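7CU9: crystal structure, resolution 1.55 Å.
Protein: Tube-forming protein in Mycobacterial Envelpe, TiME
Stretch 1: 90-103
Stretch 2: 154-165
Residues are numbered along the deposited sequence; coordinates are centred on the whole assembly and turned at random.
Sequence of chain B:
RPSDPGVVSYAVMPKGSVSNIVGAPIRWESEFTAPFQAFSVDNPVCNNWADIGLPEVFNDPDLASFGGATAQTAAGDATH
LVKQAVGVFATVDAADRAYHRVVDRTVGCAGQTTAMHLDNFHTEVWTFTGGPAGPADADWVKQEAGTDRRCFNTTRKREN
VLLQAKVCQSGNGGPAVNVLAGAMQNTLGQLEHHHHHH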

# COMPACT_ATOMS: atom_id res chain seq x y z
N ALA B 90 -22.68 -0.30 26.91
CA ALA B 90 -23.95 -0.89 27.39
C ALA B 90 -25.14 -0.33 26.60
O ALA B 90 -26.17 -1.02 26.49
CB ALA B 90 -24.11 -0.62 28.87
N THR B 91 -25.02 0.89 26.06
CA THR B 91 -26.12 1.57 25.35
C THR B 91 -25.61 2.23 24.07
O THR B 91 -24.42 2.58 24.00
CB THR B 91 -26.80 2.63 26.23
OG1 THR B 91 -25.87 3.69 26.46
CG2 THR B 91 -27.26 2.07 27.55
N VAL B 92 -26.50 2.41 23.11
CA VAL B 92 -26.19 3.14 21.85
C VAL B 92 -25.85 4.60 22.19
O VAL B 92 -24.90 5.13 21.58
CB VAL B 92 -27.32 3.02 20.81
CG1 VAL B 92 -27.52 1.57 20.38
CG2 VAL B 92 -28.64 3.62 21.29
N ASP B 93 -26.54 5.21 23.16
CA ASP B 93 -26.25 6.62 23.55
C ASP B 93 -24.83 6.73 24.14
O ASP B 93 -24.17 7.75 23.89
CB ASP B 93 -27.31 7.17 24.51
CG ASP B 93 -28.62 7.50 23.82
OD1 ASP B 93 -28.68 7.45 22.57
OD2 ASP B 93 -29.58 7.82 24.55
N ALA B 94 -24.35 5.74 24.90
CA ALA B 94 -22.99 5.78 25.49
C ALA B 94 -21.95 5.71 24.35
O ALA B 94 -20.93 6.40 24.44
CB ALA B 94 -22.80 4.67 26.48
N ALA B 95 -22.20 4.90 23.33
CA ALA B 95 -21.32 4.83 22.13
C ALA B 95 -21.34 6.20 21.43
O ALA B 95 -20.27 6.65 20.99
CB ALA B 95 -21.77 3.73 21.21
N ASP B 96 -22.50 6.85 21.35
CA ASP B 96 -22.61 8.19 20.72
C ASP B 96 -21.78 9.21 21.52
O ASP B 96 -21.08 10.03 20.91
CB ASP B 96 -24.06 8.65 20.59
CG ASP B 96 -24.18 9.88 19.70
OD1 ASP B 96 -23.68 9.83 18.56
OD2 ASP B 96 -24.71 10.90 20.19
N ARG B 97 -21.82 9.16 22.86
CA ARG B 97 -21.05 10.10 23.70
C ARG B 97 -19.56 9.86 23.45
O ARG B 97 -18.81 10.85 23.36
CB ARG B 97 -21.44 9.97 25.17
CG ARG B 97 -22.81 10.55 25.49
CD ARG B 97 -23.05 10.63 26.98
NE ARG B 97 -23.15 9.34 27.63
CZ ARG B 97 -24.25 8.59 27.71
NH1 ARG B 97 -25.38 8.98 27.14
NH2 ARG B 97 -24.21 7.44 28.36
N ALA B 98 -19.13 8.61 23.34
CA ALA B 98 -17.71 8.27 23.08
C ALA B 98 -17.30 8.81 21.70
O ALA B 98 -16.22 9.42 21.59
CB ALA B 98 -17.48 6.79 23.20
N TYR B 99 -18.15 8.63 20.69
CA TYR B 99 -17.93 9.18 19.33
C TYR B 99 -17.72 10.70 19.44
O TYR B 99 -16.79 11.24 18.83
CB TYR B 99 -19.09 8.83 18.41
CG TYR B 99 -18.95 9.43 17.03
CD1 TYR B 99 -18.03 8.92 16.13
CD2 TYR B 99 -19.71 10.52 16.65
CE1 TYR B 99 -17.87 9.48 14.88
CE2 TYR B 99 -19.55 11.10 15.40
CZ TYR B 99 -18.64 10.57 14.51
OH TYR B 99 -18.49 11.14 13.28
N HIS B 100 -18.56 11.37 20.23
CA HIS B 100 -18.50 12.85 20.36
C HIS B 100 -17.28 13.29 21.19
O HIS B 100 -16.81 14.42 20.97
CB HIS B 100 -19.84 13.40 20.84
CG HIS B 100 -20.77 13.57 19.69
ND1 HIS B 100 -20.68 14.65 18.84
CD2 HIS B 100 -21.73 12.77 19.19
CE1 HIS B 100 -21.56 14.52 17.87
NE2 HIS B 100 -22.23 13.37 18.07
N ARG B 101 -16.73 12.44 22.05
CA ARG B 101 -15.46 12.78 22.74
C ARG B 101 -14.32 12.82 21.70
O ARG B 101 -13.38 13.60 21.90
CB ARG B 101 -15.20 11.85 23.92
CG ARG B 101 -16.14 12.11 25.08
CD ARG B 101 -15.72 11.40 26.35
NE ARG B 101 -15.88 9.96 26.28
CZ ARG B 101 -17.00 9.29 26.57
NH1 ARG B 101 -18.10 9.92 26.94
NH2 ARG B 101 -17.01 7.97 26.48
N VAL B 102 -14.40 12.05 20.62
CA VAL B 102 -13.43 12.17 19.50
C VAL B 102 -13.71 13.47 18.74
O VAL B 102 -12.79 14.31 18.64
CB VAL B 102 -13.47 10.97 18.53
CG1 VAL B 102 -12.53 11.19 17.36
CG2 VAL B 102 -13.15 9.66 19.25
N VAL B 103 -14.92 13.64 18.22
CA VAL B 103 -15.20 14.66 17.16
C VAL B 103 -15.40 16.05 17.77
O VAL B 103 -15.00 17.03 17.11
CB VAL B 103 -16.36 14.24 16.24
CG1 VAL B 103 -16.07 12.93 15.55
CG2 VAL B 103 -17.69 14.18 16.97
N THR B 154 -9.92 6.31 10.67
CA THR B 154 -11.40 6.30 10.59
C THR B 154 -11.96 5.93 11.96
O THR B 154 -11.41 5.02 12.62
CB THR B 154 -11.91 5.41 9.45
OG1 THR B 154 -13.30 5.70 9.30
CG2 THR B 154 -11.70 3.93 9.70
N THR B 155 -12.97 6.68 12.39
CA THR B 155 -13.72 6.45 13.64
C THR B 155 -15.17 6.22 13.26
O THR B 155 -15.74 7.07 12.55
CB THR B 155 -13.58 7.64 14.60
OG1 THR B 155 -12.19 7.72 14.94
CG2 THR B 155 -14.43 7.50 15.84
N ARG B 156 -15.75 5.11 13.68
CA ARG B 156 -17.11 4.74 13.24
C ARG B 156 -17.93 4.30 14.44
O ARG B 156 -17.47 3.46 15.21
CB ARG B 156 -17.03 3.67 12.16
CG ARG B 156 -16.20 4.14 10.99
CD ARG B 156 -16.22 3.14 9.89
NE ARG B 156 -15.33 3.58 8.83
CZ ARG B 156 -15.27 2.99 7.66
NH1 ARG B 156 -16.02 1.93 7.42
NH2 ARG B 156 -14.44 3.45 6.74
N LYS B 157 -19.10 4.90 14.56
CA LYS B 157 -20.09 4.58 15.61
C LYS B 157 -21.15 3.69 14.96
O LYS B 157 -21.73 4.12 13.95
CB LYS B 157 -20.62 5.90 16.18
CG LYS B 157 -21.44 5.77 17.46
CD LYS B 157 -22.78 5.15 17.23
CE LYS B 157 -23.83 5.68 18.18
NZ LYS B 157 -25.12 5.02 17.92
N ARG B 158 -21.34 2.48 15.48
CA ARG B 158 -22.28 1.49 14.92
C ARG B 158 -23.07 0.92 16.09
O ARG B 158 -22.47 0.19 16.88
CB ARG B 158 -21.53 0.42 14.12
CG ARG B 158 -20.73 0.95 12.95
CD ARG B 158 -21.63 1.46 11.84
NE ARG B 158 -20.90 1.86 10.64
CZ ARG B 158 -20.47 3.08 10.36
NH1 ARG B 158 -20.67 4.09 11.19
NH2 ARG B 158 -19.83 3.29 9.23
N GLU B 159 -24.35 1.27 16.21
CA GLU B 159 -25.20 0.88 17.36
C GLU B 159 -24.46 1.28 18.65
O GLU B 159 -24.22 2.48 18.86
CB GLU B 159 -25.53 -0.61 17.28
CG GLU B 159 -26.48 -0.98 16.14
CD GLU B 159 -27.96 -0.85 16.48
OE1 GLU B 159 -28.28 -0.17 17.47
OE2 GLU B 159 -28.78 -1.45 15.75
N ASN B 160 -24.08 0.30 19.47
CA ASN B 160 -23.43 0.52 20.79
C ASN B 160 -21.91 0.31 20.70
O ASN B 160 -21.28 0.15 21.75
CB ASN B 160 -24.02 -0.42 21.83
CG ASN B 160 -23.79 -1.88 21.50
OD1 ASN B 160 -23.75 -2.26 20.33
ND2 ASN B 160 -23.66 -2.71 22.52
N VAL B 161 -21.34 0.35 19.49
CA VAL B 161 -19.89 0.11 19.29
C VAL B 161 -19.24 1.38 18.76
O VAL B 161 -19.79 2.01 17.84
CB VAL B 161 -19.65 -1.09 18.36
CG1 VAL B 161 -18.17 -1.26 18.04
CG2 VAL B 161 -20.24 -2.37 18.94
N LEU B 162 -18.08 1.73 19.32
CA LEU B 162 -17.16 2.71 18.69
C LEU B 162 -15.94 1.93 18.22
O LEU B 162 -15.29 1.25 19.05
CB LEU B 162 -16.77 3.81 19.67
CG LEU B 162 -15.94 4.94 19.05
CD1 LEU B 162 -16.75 5.72 18.03
CD2 LEU B 162 -15.39 5.87 20.12
N LEU B 163 -15.65 1.99 16.92
CA LEU B 163 -14.42 1.36 16.41
C LEU B 163 -13.54 2.43 15.76
O LEU B 163 -14.05 3.45 15.25
CB LEU B 163 -14.76 0.20 15.48
CG LEU B 163 -15.38 0.55 14.13
CD1 LEU B 163 -14.31 0.82 13.09
CD2 LEU B 163 -16.30 -0.57 13.65
N GLN B 164 -12.24 2.21 15.84
CA GLN B 164 -11.24 3.10 15.23
C GLN B 164 -10.21 2.22 14.53
O GLN B 164 -9.89 1.14 15.04
CB GLN B 164 -10.58 3.99 16.28
CG GLN B 164 -11.55 4.95 16.95
CD GLN B 164 -10.79 5.90 17.84
OE1 GLN B 164 -10.18 5.49 18.82
NE2 GLN B 164 -10.78 7.17 17.47
N ALA B 165 -9.73 2.68 13.39
CA ALA B 165 -8.62 2.04 12.67
C ALA B 165 -7.70 3.12 12.11
O ALA B 165 -8.18 4.22 11.80
CB ALA B 165 -9.14 1.13 11.60

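No hydrogen bond crosses between the two stretches, although polar atoms are plentiful at their boundary; the direct contact between helix 92-103 and the hairpin is one of packing, with 594 Å² buried over both sides. The most striking participant is Lys-157, which contributes 84 Å² of covered surface yet directs its amine to its own stretch: NZ donates to Glu-159 O at 2.9 Å. The side chain reaches toward the turn, with chi3 at -148°, between wells, and its methylenes lie along the helix. Lys-157 CE lies 3.6 Å from both Val-92 O and Asp-96 N, and Lys-157 CG lies 3.8 Å from Ala-95 O. A long aliphatic chain with a polar tip suits this place, since the carbons pack while the amine finds an acceptor in the turn.

The hairpin presents both strands to the helix. The axis of strand 154-158 runs nearly antiparallel to the helix axis (165°, closest approach of the axes 8.6 Å), whereas that of strand 161-165 lies at 32° and comes within 7.7 Å. A type II' turn from Arg-158 to Val-161 joins them, with Glu-159 at phi/psi 52/-116°. The turn meets the start of the helix, where Val-92 and Asn-160 bring their CA atoms to 4.0 Å. This end of the helix is capped by Thr-91, whose OG1 accepts from Ala-94 N at 3.0 Å.

Close approach here is matched by a small residue. Ala-95 points toward the hairpin, and its CB sits 3.5 Å from Asn-160 C and 3.6 Å from Glu-159 O, so the methyl rests directly on turn backbone. Val-92 packs alongside, its CG1 3.5 Å from Glu-159 OE1 and 3.8 Å from Asn-160 N.

Farther along, the contact becomes more apolar. Leu-162, with chi1 t and chi2 p, divides its methyls: CD2 is 3.8 Å from Ala-98 CB, while CD1 is 3.9 Å from Tyr-99 CB and lies at the edge of the tyrosine ring, near its plane. On the neighbouring strand, Thr-155 CG2 approaches Tyr-99 CD1 at 3.9 Å. The tyrosine is buried, and its hydroxyl is hydrogen-bonded elsewhere in the structure.

Val-102 closes the series, with CG2 3.9 Å from Gln-164 NE2 and 4.2 Å from Thr-155 CG2. The two polar residues beneath it are compatible with burial because Gln-164 NE2 donates to Thr-155 OG1 at 2.9 Å and 170°, linking the strands and leaving the threonine methyl available for packing.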